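Local atomic coordinates of protein synthesis inhibitor, putative (Thermotoga maritima, PDB entry 2B33), a protein that belongs to the RutC (YjgF-like) family, binds calcium and is probably a deaminase, although an endoribonuclease role has also been proposed. Residues V87-T92 with I129-I134. Numbering follows the deposited sequence.
Sequences VTVFTT and IEIEAI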
ATOM      1  N   VAL A  87      -5.999  -4.440  -4.761  1.00 34.94           N
ATOM      2  CA  VAL A  87      -4.791  -5.125  -5.212  1.00 35.01           C
ATOM      3  C   VAL A  87      -3.731  -4.058  -5.519  1.00 35.24           C
ATOM      4  O   VAL A  87      -4.062  -2.936  -5.881  1.00 35.86           O
ATOM      5  CB  VAL A  87      -5.087  -5.977  -6.484  1.00 35.08           C
ATOM      6  CG1 VAL A  87      -3.853  -6.691  -6.966  1.00 37.03           C
ATOM      7  CG2 VAL A  87      -6.198  -7.010  -6.205  1.00 32.82           C
ATOM      8  N   THR A  88      -2.462  -4.398  -5.324  1.00 35.09           N
ATOM      9  CA  THR A  88      -1.363  -3.507  -5.683  1.00 34.85           C
ATOM     10  C   THR A  88      -0.349  -4.355  -6.438  1.00 34.95           C
ATOM     11  O   THR A  88       0.168  -5.325  -5.895  1.00 33.93           O
ATOM     12  CB  THR A  88      -0.710  -2.811  -4.465  1.00 35.10           C
ATOM     13  OG1 THR A  88      -1.672  -1.993  -3.795  1.00 32.43           O
ATOM     14  CG2 THR A  88       0.434  -1.903  -4.901  1.00 35.37           C
ATOM     15  N   VAL A  89      -0.097  -3.993  -7.695  1.00 34.96           N
ATOM     16  CA  VAL A  89       0.860  -4.687  -8.542  1.00 34.44           C
ATOM     17  C   VAL A  89       2.144  -3.866  -8.550  1.00 35.22           C
ATOM     18  O   VAL A  89       2.112  -2.656  -8.817  1.00 34.65           O
ATOM     19  CB  VAL A  89       0.377  -4.804 -10.011  1.00 34.77           C
ATOM     20  CG1 VAL A  89       1.424  -5.507 -10.883  1.00 32.99           C
ATOM     21  CG2 VAL A  89      -0.945  -5.547 -10.103  1.00 33.97           C
ATOM     22  N   PHE A  90       3.265  -4.527  -8.256  1.00 35.56           N
ATOM     23  CA  PHE A  90       4.585  -3.918  -8.329  1.00 34.71           C
ATOM     24  C   PHE A  90       5.274  -4.626  -9.469  1.00 35.30           C
ATOM     25  O   PHE A  90       5.110  -5.839  -9.605  1.00 35.78           O
ATOM     26  CB  PHE A  90       5.394  -4.162  -7.062  1.00 34.88           C
ATOM     27  CG  PHE A  90       4.753  -3.636  -5.813  1.00 36.51           C
ATOM     28  CD1 PHE A  90       4.845  -2.283  -5.487  1.00 37.37           C
ATOM     29  CD2 PHE A  90       4.080  -4.497  -4.945  1.00 33.98           C
ATOM     30  CE1 PHE A  90       4.259  -1.787  -4.323  1.00 39.88           C
ATOM     31  CE2 PHE A  90       3.495  -4.015  -3.777  1.00 36.87           C
ATOM     32  CZ  PHE A  90       3.586  -2.656  -3.464  1.00 36.89           C
ATOM     33  N   THR A  91       6.023  -3.875 -10.284  1.00 35.37           N
ATOM     34  CA  THR A  91       6.816  -4.428 -11.392  1.00 34.97           C
ATOM     35  C   THR A  91       8.135  -3.680 -11.495  1.00 34.41           C
ATOM     36  O   THR A  91       8.361  -2.718 -10.779  1.00 34.33           O
ATOM     37  CB  THR A  91       6.090  -4.348 -12.779  1.00 35.21           C
ATOM     38  OG1 THR A  91       5.737  -2.992 -13.083  1.00 34.80           O
ATOM     39  CG2 THR A  91       4.848  -5.187 -12.778  1.00 41.57           C
ATOM     40  N   THR A  92       9.027  -4.159 -12.350  1.00 34.61           N
ATOM     41  CA  THR A  92      10.289  -3.462 -12.619  1.00 36.27           C
ATOM     42  C   THR A  92      10.186  -2.631 -13.900  1.00 35.75           C
ATOM     43  O   THR A  92      11.071  -1.829 -14.180  1.00 35.86           O
ATOM     44  CB  THR A  92      11.481  -4.431 -12.702  1.00 35.43           C
ATOM     45  OG1 THR A  92      11.144  -5.533 -13.554  1.00 37.56           O
ATOM     46  CG2 THR A  92      11.826  -4.942 -11.312  1.00 38.70           C
ATOM     47  N   ILE A 129       7.744  -9.074 -11.045  1.00 37.18           N
ATOM     48  CA  ILE A 129       6.329  -8.916 -10.733  1.00 38.48           C
ATOM     49  C   ILE A 129       6.088  -9.360  -9.281  1.00 38.11           C
ATOM     50  O   ILE A 129       6.650 -10.361  -8.825  1.00 37.26           O
ATOM     51  CB  ILE A 129       5.439  -9.688 -11.787  1.00 38.42           C
ATOM     52  CG1 ILE A 129       3.940  -9.536 -11.530  1.00 42.68           C
ATOM     53  CG2 ILE A 129       5.787 -11.164 -11.851  1.00 39.60           C
ATOM     54  CD1 ILE A 129       3.392  -8.154 -11.803  1.00 47.81           C
ATOM     55  N   GLU A 130       5.300  -8.566  -8.557  1.00 37.85           N
ATOM     56  CA  GLU A 130       4.909  -8.875  -7.190  1.00 37.24           C
ATOM     57  C   GLU A 130       3.538  -8.262  -6.979  1.00 38.08           C
ATOM     58  O   GLU A 130       3.324  -7.104  -7.343  1.00 38.54           O
ATOM     59  CB  GLU A 130       5.912  -8.344  -6.158  1.00 37.22           C
ATOM     60  CG  GLU A 130       5.516  -8.650  -4.702  1.00 36.45           C
ATOM     61  CD  GLU A 130       6.548  -8.234  -3.674  1.00 37.20           C
ATOM     62  OE1 GLU A 130       7.676  -7.884  -4.046  1.00 40.43           O
ATOM     63  OE2 GLU A 130       6.231  -8.263  -2.470  1.00 38.49           O
ATOM     64  N   ILE A 131       2.620  -9.045  -6.404  1.00 37.23           N
ATOM     65  CA  ILE A 131       1.242  -8.608  -6.176  1.00 37.67           C
ATOM     66  C   ILE A 131       0.769  -8.937  -4.753  1.00 37.27           C
ATOM     67  O   ILE A 131       0.849 -10.085  -4.309  1.00 37.06           O
ATOM     68  CB  ILE A 131       0.261  -9.248  -7.199  1.00 36.76           C
ATOM     69  CG1 ILE A 131       0.731  -8.975  -8.638  1.00 35.63           C
ATOM     70  CG2 ILE A 131      -1.170  -8.720  -6.968  1.00 36.43           C
ATOM     71  CD1 ILE A 131      -0.069  -9.657  -9.739  1.00 38.69           C
ATOM     72  N   GLU A 132       0.284  -7.911  -4.058  1.00 37.26           N
ATOM     73  CA  GLU A 132      -0.285  -8.034  -2.722  1.00 36.79           C
ATOM     74  C   GLU A 132      -1.752  -7.688  -2.865  1.00 35.83           C
ATOM     75  O   GLU A 132      -2.165  -7.164  -3.898  1.00 35.62           O
ATOM     76  CB  GLU A 132       0.375  -7.079  -1.722  1.00 37.06           C
ATOM     77  CG  GLU A 132       0.162  -5.596  -2.013  1.00 38.97           C
ATOM     78  CD  GLU A 132       0.748  -4.676  -0.965  1.00 37.37           C
ATOM     79  OE1 GLU A 132       1.473  -5.136  -0.059  1.00 40.24           O
ATOM     80  OE2 GLU A 132       0.466  -3.467  -1.053  1.00 43.92           O
ATOM     81  N   ALA A 133      -2.536  -7.968  -1.829  1.00 34.07           N
ATOM     82  CA  ALA A 133      -3.958  -7.680  -1.866  1.00 34.07           C
ATOM     83  C   ALA A 133      -4.604  -7.641  -0.483  1.00 33.90           C
ATOM     84  O   ALA A 133      -4.065  -8.168   0.487  1.00 33.34           O
ATOM     85  CB  ALA A 133      -4.673  -8.721  -2.728  1.00 34.09           C
ATOM     86  N   ILE A 134      -5.756  -6.979  -0.420  1.00 33.85           N
ATOM     87  CA  ILE A 134      -6.597  -6.946   0.776  1.00 33.63           C
ATOM     88  C   ILE A 134      -7.915  -7.516   0.288  1.00 34.04           C
ATOM     89  O   ILE A 134      -8.341  -7.203  -0.824  1.00 34.12           O
ATOM     90  CB  ILE A 134      -6.809  -5.523   1.365  1.00 32.76           C
ATOM     91  CG1 ILE A 134      -5.471  -4.952   1.857  1.00 35.16           C
ATOM     92  CG2 ILE A 134      -7.808  -5.579   2.546  1.00 36.33           C
ATOM     93  CD1 ILE A 134      -5.486  -3.479   2.247  1.00 34.18           C
TER
HETATM   94  O   HOH W   1      -2.863  -3.615  -1.235  1.00 32.94           O
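Two neighbouring antiparallel strands of the central sheet in this YjgF-like trimer pair through Thr88–Glu132 and Phe90–Glu130, the N-to-C directions of the two strand segments 164° apart. Both are hydrogen-bonded pairs: Thr88 N reaches Glu132 O at 3.1 Å and Phe90 N reaches Glu130 O at 2.7 Å, the latter nearly along the C=O axis; Glu132 N returns to Thr88 O at 3.2 Å and Glu130 N to Phe90 O at 2.9 Å. Between them, the Val89–Ile131 pair is non-hydrogen-bonded. On its face of the sheet, with CG1 anti to the backbone N (chi1 -179°) and chi2 near 70°, Ile129 turns CD1 toward 87-92, where it touches Val89 CG1 and Thr91 CG2, each at 3.4 Å; Val87 CG1 meets Ile131 CG2 at 3.4 Å, equally tight. On the reverse face, the Phe90 ring packs one face on Thr88 CG2, and its CE2 edge lies 4.0 Å from Glu132 CD. An alanine at Phe90 would probably open a gap beside Glu132 and leave Thr88 CG2 without the ring face it packs against. Glu132 OE1 is held by Lys86 and Ser116 of the second subunit, placing this face at the trimer interface. Opposite, Ile129 and Ile131 pack on helix 59-76, while strand 114-119 flanks 87-92 and strand 38-44 borders 129-134.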